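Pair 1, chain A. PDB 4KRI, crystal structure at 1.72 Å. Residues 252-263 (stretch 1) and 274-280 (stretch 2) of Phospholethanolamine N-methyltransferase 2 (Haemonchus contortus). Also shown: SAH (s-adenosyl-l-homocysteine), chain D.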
# COMPACT_ATOMS: atom_id res chain seq x y z
N ASP A 252 -1.18 1.05 0.40
CA ASP A 252 0.05 1.60 0.94
C ASP A 252 1.21 0.77 0.46
O ASP A 252 1.06 -0.44 0.26
CB ASP A 252 0.02 1.60 2.47
CG ASP A 252 0.93 2.64 3.04
OD1 ASP A 252 0.42 3.68 3.53
OD2 ASP A 252 2.16 2.45 2.97
N LEU A 253 2.37 1.40 0.28
CA LEU A 253 3.53 0.67 -0.19
C LEU A 253 4.23 -0.01 0.97
O LEU A 253 4.92 -1.02 0.79
CB LEU A 253 4.48 1.62 -0.92
CG LEU A 253 5.67 0.96 -1.62
CD1 LEU A 253 5.23 -0.25 -2.44
CD2 LEU A 253 6.37 1.95 -2.51
N SER A 254 4.04 0.52 2.18
CA SER A 254 4.73 -0.03 3.34
C SER A 254 4.01 -1.22 3.96
O SER A 254 2.88 -1.08 4.42
CB SER A 254 4.92 1.06 4.39
OG SER A 254 5.33 0.49 5.63
N THR A 255 4.66 -2.38 3.99
CA THR A 255 4.09 -3.55 4.65
C THR A 255 4.05 -3.37 6.16
O THR A 255 3.17 -3.92 6.82
CB THR A 255 4.83 -4.85 4.33
OG1 THR A 255 6.25 -4.61 4.36
CG2 THR A 255 4.42 -5.38 2.96
N ASN A 256 5.00 -2.63 6.72
CA ASN A 256 4.95 -2.29 8.14
C ASN A 256 3.66 -1.55 8.52
O ASN A 256 3.02 -1.88 9.52
CB ASN A 256 6.15 -1.46 8.58
CG ASN A 256 7.41 -2.27 8.72
OD1 ASN A 256 7.37 -3.49 8.80
ND2 ASN A 256 8.55 -1.58 8.77
N MET A 257 3.29 -0.57 7.70
CA MET A 257 2.07 0.20 7.90
C MET A 257 0.84 -0.68 7.74
O MET A 257 -0.05 -0.71 8.60
CB MET A 257 1.98 1.34 6.88
CG MET A 257 2.92 2.48 7.13
SD MET A 257 2.36 3.41 8.56
CE MET A 257 3.09 4.99 8.25
N LEU A 258 0.77 -1.39 6.62
CA LEU A 258 -0.45 -2.11 6.32
C LEU A 258 -0.64 -3.32 7.23
O LEU A 258 -1.78 -3.73 7.49
CB LEU A 258 -0.50 -2.51 4.84
CG LEU A 258 -1.93 -2.42 4.30
CD1 LEU A 258 -2.36 -0.97 4.24
CD2 LEU A 258 -2.08 -3.09 2.95
N ALA A 259 0.45 -3.89 7.74
CA ALA A 259 0.32 -4.97 8.71
C ALA A 259 -0.55 -4.53 9.88
O ALA A 259 -1.37 -5.32 10.39
CB ALA A 259 1.70 -5.40 9.21
N VAL A 260 -0.37 -3.29 10.31
CA VAL A 260 -1.13 -2.73 11.44
C VAL A 260 -2.59 -2.49 11.05
O VAL A 260 -3.51 -2.85 11.78
CB VAL A 260 -0.52 -1.42 11.93
CG1 VAL A 260 -1.33 -0.86 13.08
CG2 VAL A 260 0.93 -1.64 12.35
N ALA A 261 -2.79 -1.87 9.89
CA ALA A 261 -4.13 -1.63 9.40
C ALA A 261 -4.92 -2.94 9.29
O ALA A 261 -6.08 -3.01 9.69
CB ALA A 261 -4.08 -0.90 8.04
N LEU A 262 -4.27 -3.98 8.75
CA LEU A 262 -4.90 -5.26 8.51
C LEU A 262 -5.22 -5.96 9.80
O LEU A 262 -6.31 -6.50 9.95
CB LEU A 262 -4.01 -6.14 7.62
CG LEU A 262 -4.01 -5.72 6.15
CD1 LEU A 262 -2.77 -6.24 5.45
CD2 LEU A 262 -5.25 -6.29 5.48
N GLU A 263 -4.28 -5.92 10.75
CA GLU A 263 -4.50 -6.56 12.05
C GLU A 263 -5.72 -5.95 12.71
O GLU A 263 -6.56 -6.65 13.29
CB GLU A 263 -3.29 -6.33 12.95
CG GLU A 263 -3.48 -6.82 14.38
CD GLU A 263 -2.25 -6.59 15.24
OE1 GLU A 263 -1.20 -6.19 14.69
OE2 GLU A 263 -2.34 -6.80 16.47
N THR A 274 -11.22 -2.39 2.84
CA THR A 274 -10.28 -3.41 2.37
C THR A 274 -8.95 -2.71 2.10
O THR A 274 -8.91 -1.49 1.98
CB THR A 274 -10.79 -4.13 1.11
OG1 THR A 274 -11.05 -3.16 0.08
CG2 THR A 274 -12.08 -4.96 1.44
N TYR A 275 -7.86 -3.48 2.01
CA TYR A 275 -6.52 -2.93 1.88
C TYR A 275 -5.68 -3.70 0.86
O TYR A 275 -5.93 -4.88 0.61
CB TYR A 275 -5.80 -3.00 3.23
CG TYR A 275 -6.38 -2.14 4.33
CD1 TYR A 275 -6.48 -0.76 4.19
CD2 TYR A 275 -6.80 -2.70 5.53
CE1 TYR A 275 -6.99 0.04 5.21
CE2 TYR A 275 -7.31 -1.91 6.56
CZ TYR A 275 -7.42 -0.55 6.39
OH TYR A 275 -7.91 0.22 7.42
N ALA A 276 -4.68 -3.03 0.26
CA ALA A 276 -3.73 -3.71 -0.63
C ALA A 276 -2.35 -3.09 -0.45
O ALA A 276 -2.25 -1.88 -0.25
CB ALA A 276 -4.16 -3.60 -2.10
N VAL A 277 -1.30 -3.91 -0.48
CA VAL A 277 0.05 -3.37 -0.52
C VAL A 277 0.41 -3.16 -1.99
O VAL A 277 0.40 -4.12 -2.76
CB VAL A 277 1.07 -4.36 0.08
CG1 VAL A 277 2.45 -3.71 0.18
CG2 VAL A 277 0.61 -4.84 1.44
N CYS A 278 0.69 -1.93 -2.38
CA CYS A 278 1.13 -1.65 -3.75
C CYS A 278 1.60 -0.22 -3.84
O CYS A 278 1.37 0.57 -2.94
CB CYS A 278 0.01 -1.88 -4.76
SG CYS A 278 -1.48 -0.85 -4.51
N ASP A 279 2.28 0.08 -4.94
CA ASP A 279 2.75 1.43 -5.22
C ASP A 279 1.66 2.09 -6.06
O ASP A 279 1.35 1.63 -7.16
CB ASP A 279 4.07 1.36 -6.00
CG ASP A 279 4.68 2.73 -6.25
OD1 ASP A 279 3.93 3.73 -6.32
OD2 ASP A 279 5.92 2.80 -6.41
N ALA A 280 1.06 3.15 -5.53
CA ALA A 280 -0.10 3.76 -6.17
C ALA A 280 0.22 4.39 -7.53
O ALA A 280 -0.67 4.67 -8.32
CB ALA A 280 -0.73 4.80 -5.23
N SAH D . -3.00 8.61 5.28
CA SAH D . -2.54 8.03 6.57
CB SAH D . -1.00 7.70 6.48
CG SAH D . -0.02 8.86 6.36
SD SAH D . 1.71 8.31 6.22
C SAH D . -2.91 8.89 7.72
O SAH D . -3.59 9.89 7.54
OXT SAH D . -2.72 8.48 8.85
C5' SAH D . 2.11 8.21 4.46
C4' SAH D . 1.93 6.93 3.87
O4' SAH D . 2.07 7.06 2.43
C3' SAH D . 3.01 6.00 4.29
O3' SAH D . 2.42 4.90 4.94
C2' SAH D . 3.67 5.58 3.05
O2' SAH D . 4.06 4.23 3.08
C1' SAH D . 2.63 5.86 2.02
N9 SAH D . 3.19 5.94 0.62
C8 SAH D . 4.20 6.73 0.20
N7 SAH D . 4.35 6.55 -1.12
C5 SAH D . 3.42 5.66 -1.54
C6 SAH D . 3.11 5.11 -2.79
N6 SAH D . 3.83 5.45 -3.92
N1 SAH D . 2.10 4.22 -2.86
C2 SAH D . 1.39 3.88 -1.77
N3 SAH D . 1.66 4.39 -0.56
C4 SAH D . 2.67 5.27 -0.41
O HOH W 1 -7.82 -0.82 9.90

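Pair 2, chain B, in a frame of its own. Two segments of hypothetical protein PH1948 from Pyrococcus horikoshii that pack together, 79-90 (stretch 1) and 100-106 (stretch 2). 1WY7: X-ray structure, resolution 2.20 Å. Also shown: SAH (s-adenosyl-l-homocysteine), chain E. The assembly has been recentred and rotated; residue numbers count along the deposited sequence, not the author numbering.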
# COMPACT_ATOMS: atom_id res chain seq x y z
N GLU B 79 -4.82 -7.84 5.80
CA GLU B 79 -6.00 -7.77 4.95
C GLU B 79 -7.21 -8.34 5.70
O GLU B 79 -7.14 -9.42 6.29
CB GLU B 79 -5.73 -8.57 3.68
CG GLU B 79 -6.94 -8.85 2.82
CD GLU B 79 -7.61 -7.59 2.34
OE1 GLU B 79 -6.92 -6.72 1.77
OE2 GLU B 79 -8.82 -7.47 2.53
N VAL B 80 -8.33 -7.62 5.65
CA VAL B 80 -9.55 -8.06 6.35
C VAL B 80 -10.36 -9.11 5.61
O VAL B 80 -11.12 -9.86 6.22
CB VAL B 80 -10.49 -6.86 6.64
CG1 VAL B 80 -11.08 -6.35 5.34
CG2 VAL B 80 -11.60 -7.27 7.60
N ASP B 81 -10.19 -9.18 4.29
CA ASP B 81 -10.96 -10.11 3.49
C ASP B 81 -10.25 -11.40 3.07
O ASP B 81 -9.33 -11.39 2.25
CB ASP B 81 -11.49 -9.37 2.26
CG ASP B 81 -12.41 -10.22 1.41
OD1 ASP B 81 -12.85 -9.75 0.34
OD2 ASP B 81 -12.72 -11.37 1.82
N LYS B 82 -10.71 -12.51 3.63
CA LYS B 82 -10.15 -13.83 3.35
C LYS B 82 -10.09 -14.14 1.85
O LYS B 82 -9.12 -14.73 1.36
CB LYS B 82 -10.98 -14.91 4.05
CG LYS B 82 -10.69 -16.35 3.62
CD LYS B 82 -9.21 -16.72 3.76
CE LYS B 82 -9.00 -18.24 3.69
NZ LYS B 82 -9.65 -18.87 2.49
N GLU B 83 -11.14 -13.77 1.13
CA GLU B 83 -11.20 -14.01 -0.31
C GLU B 83 -10.08 -13.32 -1.08
O GLU B 83 -9.66 -13.77 -2.14
CB GLU B 83 -12.55 -13.57 -0.86
CG GLU B 83 -13.68 -14.49 -0.47
CD GLU B 83 -15.03 -13.85 -0.74
OE1 GLU B 83 -15.46 -13.00 0.08
OE2 GLU B 83 -15.65 -14.20 -1.77
N ALA B 84 -9.60 -12.21 -0.53
CA ALA B 84 -8.51 -11.47 -1.14
C ALA B 84 -7.22 -12.22 -0.80
O ALA B 84 -6.31 -12.31 -1.63
CB ALA B 84 -8.46 -10.04 -0.60
N VAL B 85 -7.15 -12.75 0.41
CA VAL B 85 -5.97 -13.49 0.86
C VAL B 85 -5.74 -14.72 -0.02
O VAL B 85 -4.59 -15.09 -0.26
CB VAL B 85 -6.13 -13.89 2.34
CG1 VAL B 85 -4.93 -14.73 2.81
CG2 VAL B 85 -6.24 -12.64 3.19
N ASP B 86 -6.81 -15.34 -0.51
CA ASP B 86 -6.66 -16.51 -1.37
C ASP B 86 -5.81 -16.14 -2.59
O ASP B 86 -4.92 -16.89 -2.99
CB ASP B 86 -8.01 -17.05 -1.84
CG ASP B 86 -8.88 -17.54 -0.70
OD1 ASP B 86 -8.36 -18.20 0.22
OD2 ASP B 86 -10.10 -17.27 -0.74
N VAL B 87 -6.11 -14.99 -3.18
CA VAL B 87 -5.38 -14.50 -4.35
C VAL B 87 -3.97 -14.10 -3.93
O VAL B 87 -3.00 -14.37 -4.64
CB VAL B 87 -6.10 -13.26 -4.96
CG1 VAL B 87 -5.33 -12.73 -6.17
CG2 VAL B 87 -7.52 -13.63 -5.35
N LEU B 88 -3.88 -13.44 -2.78
CA LEU B 88 -2.61 -12.99 -2.22
C LEU B 88 -1.62 -14.15 -2.11
O LEU B 88 -0.48 -14.06 -2.58
CB LEU B 88 -2.86 -12.35 -0.84
CG LEU B 88 -1.80 -11.77 0.11
CD1 LEU B 88 -0.73 -12.79 0.43
CD2 LEU B 88 -1.20 -10.54 -0.49
N ILE B 89 -2.05 -15.24 -1.48
CA ILE B 89 -1.20 -16.40 -1.29
C ILE B 89 -0.69 -16.97 -2.60
O ILE B 89 0.47 -17.35 -2.72
CB ILE B 89 -1.94 -17.51 -0.53
CG1 ILE B 89 -2.55 -16.94 0.75
CG2 ILE B 89 -0.99 -18.65 -0.21
CD1 ILE B 89 -1.58 -16.23 1.63
N GLU B 90 -1.56 -17.03 -3.59
CA GLU B 90 -1.15 -17.56 -4.88
C GLU B 90 -0.17 -16.62 -5.55
O GLU B 90 0.84 -17.06 -6.12
CB GLU B 90 -2.36 -17.81 -5.78
CG GLU B 90 -2.02 -18.74 -6.93
CD GLU B 90 -3.15 -18.89 -7.93
OE1 GLU B 90 -4.30 -19.10 -7.49
OE2 GLU B 90 -2.88 -18.80 -9.15
N LYS B 100 4.00 -13.18 5.81
CA LYS B 100 3.02 -13.63 6.79
C LYS B 100 1.71 -12.91 6.51
O LYS B 100 1.70 -11.82 5.94
CB LYS B 100 3.48 -13.35 8.21
CG LYS B 100 4.74 -14.12 8.60
CD LYS B 100 4.95 -14.14 10.10
CE LYS B 100 5.07 -12.74 10.66
NZ LYS B 100 6.28 -12.03 10.17
N VAL B 101 0.60 -13.53 6.90
CA VAL B 101 -0.70 -12.92 6.67
C VAL B 101 -1.52 -12.72 7.93
O VAL B 101 -1.69 -13.64 8.73
CB VAL B 101 -1.53 -13.75 5.68
CG1 VAL B 101 -2.83 -13.04 5.37
CG2 VAL B 101 -0.73 -13.96 4.40
N PHE B 102 -2.01 -11.50 8.10
CA PHE B 102 -2.86 -11.18 9.23
C PHE B 102 -4.23 -10.82 8.68
O PHE B 102 -4.43 -9.76 8.08
CB PHE B 102 -2.31 -10.01 10.06
CG PHE B 102 -3.25 -9.55 11.16
CD1 PHE B 102 -4.22 -8.58 10.91
CD2 PHE B 102 -3.17 -10.10 12.44
CE1 PHE B 102 -5.11 -8.17 11.91
CE2 PHE B 102 -4.05 -9.70 13.45
CZ PHE B 102 -5.02 -8.73 13.18
N ILE B 103 -5.18 -11.72 8.87
CA ILE B 103 -6.55 -11.52 8.41
C ILE B 103 -7.37 -10.92 9.54
O ILE B 103 -7.71 -11.60 10.52
CB ILE B 103 -7.20 -12.86 8.02
CG1 ILE B 103 -6.30 -13.60 7.03
CG2 ILE B 103 -8.60 -12.61 7.43
CD1 ILE B 103 -6.88 -14.92 6.57
N GLY B 104 -7.70 -9.64 9.42
CA GLY B 104 -8.48 -8.97 10.44
C GLY B 104 -8.46 -7.50 10.11
O GLY B 104 -7.83 -7.11 9.13
N ASP B 105 -9.13 -6.68 10.91
CA ASP B 105 -9.17 -5.24 10.65
C ASP B 105 -7.77 -4.68 10.90
O ASP B 105 -7.04 -5.15 11.78
CB ASP B 105 -10.19 -4.55 11.57
CG ASP B 105 -10.43 -3.10 11.20
OD1 ASP B 105 -9.77 -2.21 11.77
OD2 ASP B 105 -11.26 -2.85 10.31
N VAL B 106 -7.40 -3.68 10.11
CA VAL B 106 -6.09 -3.06 10.23
C VAL B 106 -5.82 -2.57 11.66
O VAL B 106 -4.69 -2.64 12.15
CB VAL B 106 -5.95 -1.88 9.22
CG1 VAL B 106 -6.94 -0.76 9.57
CG2 VAL B 106 -4.51 -1.35 9.22
N SAH E . -4.73 -4.95 -4.43
CA SAH E . -4.11 -3.77 -3.79
CB SAH E . -4.94 -3.44 -2.54
CG SAH E . -5.99 -2.49 -2.98
SD SAH E . -7.28 -1.84 -1.90
C SAH E . -2.67 -4.11 -3.54
O SAH E . -2.15 -5.05 -4.22
OXT SAH E . -2.11 -3.40 -2.64
C5' SAH E . -6.74 -2.13 -0.23
C4' SAH E . -7.34 -3.29 0.57
O4' SAH E . -7.79 -2.80 1.86
C3' SAH E . -8.62 -3.93 0.01
O3' SAH E . -8.16 -5.16 -0.57
C2' SAH E . -9.52 -4.23 1.22
O2' SAH E . -10.14 -5.49 1.38
C1' SAH E . -8.64 -3.79 2.40
N9 SAH E . -9.37 -3.22 3.52
C8 SAH E . -10.46 -2.37 3.54
N7 SAH E . -10.85 -2.03 4.75
C5 SAH E . -9.97 -2.70 5.59
C6 SAH E . -9.82 -2.77 7.00
N6 SAH E . -10.64 -2.09 7.84
N1 SAH E . -8.82 -3.54 7.55
C2 SAH E . -8.00 -4.21 6.71
N3 SAH E . -8.03 -4.23 5.35
C4 SAH E . -9.05 -3.44 4.85

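The sharpest difference lies on the strand position that faces the helix. In pair 1 it is Tyr275(A); in pair 2 the matching residue is Val101(B). The ring of Tyr275(A) packs against Ala261(A) and Leu262(A). Ala261(A) sits over one face of the ring, its CB 3.9 Å from the ring centroid of Tyr275(A), a CH-pi contact. Leu262(A) meets the ring edge, with CD2 3.9 Å from Tyr275(A) CD2. A water bridges Ala261(A) O, at 2.8 Å, and Tyr275(A) OH, at 2.7 Å, so the polar tip of the ring is linked to the helix backbone.

Pair 2 has a smaller residue on the strand and a larger one on the helix. Val101(B) is short, and the residue matching Ala261(A) is the larger Leu88(B). Leu88(B) CD1 lies 4.1 Å from Val101(B) CG2. Ile89(B), which matches Leu262(A), brings CD1 to 3.7 Å from Val101(B) CG2. Pair 1 sets a large strand residue against a small helix residue; pair 2 sets a small strand residue against a larger helix one. The contact in pair 2 is smaller, with 388 Å² buried in total against 520 Å².

The backbone frame is shared. The two pairs superpose with an RMSD of 0.9 Å over 14 central residues. In each, a helix runs nearly antiparallel to a strand, at 161° in pair 1 and 170° in pair 2. The axes approach to 9.0 and 9.6 Å.

Next along the helix-facing side, Leu258(A) matches Val85(B), and Val277(A) matches Ile103(B). Here too the sizes are exchanged. Leu258(A) CD2 reaches Val277(A) CG2 at 3.5 Å and Tyr275(A) CB at 3.7 Å. The shorter Val85(B) touches Val101(B) and Ile103(B): its CG1 is 3.7 Å from Val101(B) CG1, and its CG2 is 4.0 Å from Ile103(B) CG1.

Ahead of the helix, the same two backbone hydrogen bonds join the stretches. Asp252(A) N donates to Ala276(A) O at 3.2 Å, and Cys278(A) N donates to Asp252(A) O at 3.1 Å. In pair 2, Glu79(B) N donates to Phe102(B) O at 3.0 Å, and Gly104(B) N donates to Glu79(B) O at 3.2 Å.

Both helices are capped, by different residues at matching positions. Ser254(A) OG accepts from Met257(A) N at 3.1 Å. Asp81(B) OD2 accepts from Glu83(B) N at 3.0 Å, one residue earlier in the helix.

The ligand, SAH, is held alike. Asp252(A) and Glu79(B) each accept from both ribose hydroxyls. The O2' bond is 2.6 Å long in both, to Asp252(A) OD2 and to Glu79(B) OE2. The adenine N6 donates to Asp279(A) OD1 at 3.0 Å and to Asp105(B) OD2 at 2.7 Å. Adenine N1 accepts from Ala280(A) N at 3.1 Å and from Val106(B) N at 2.9 Å. This last bond uses the backbone, so the side chain can differ.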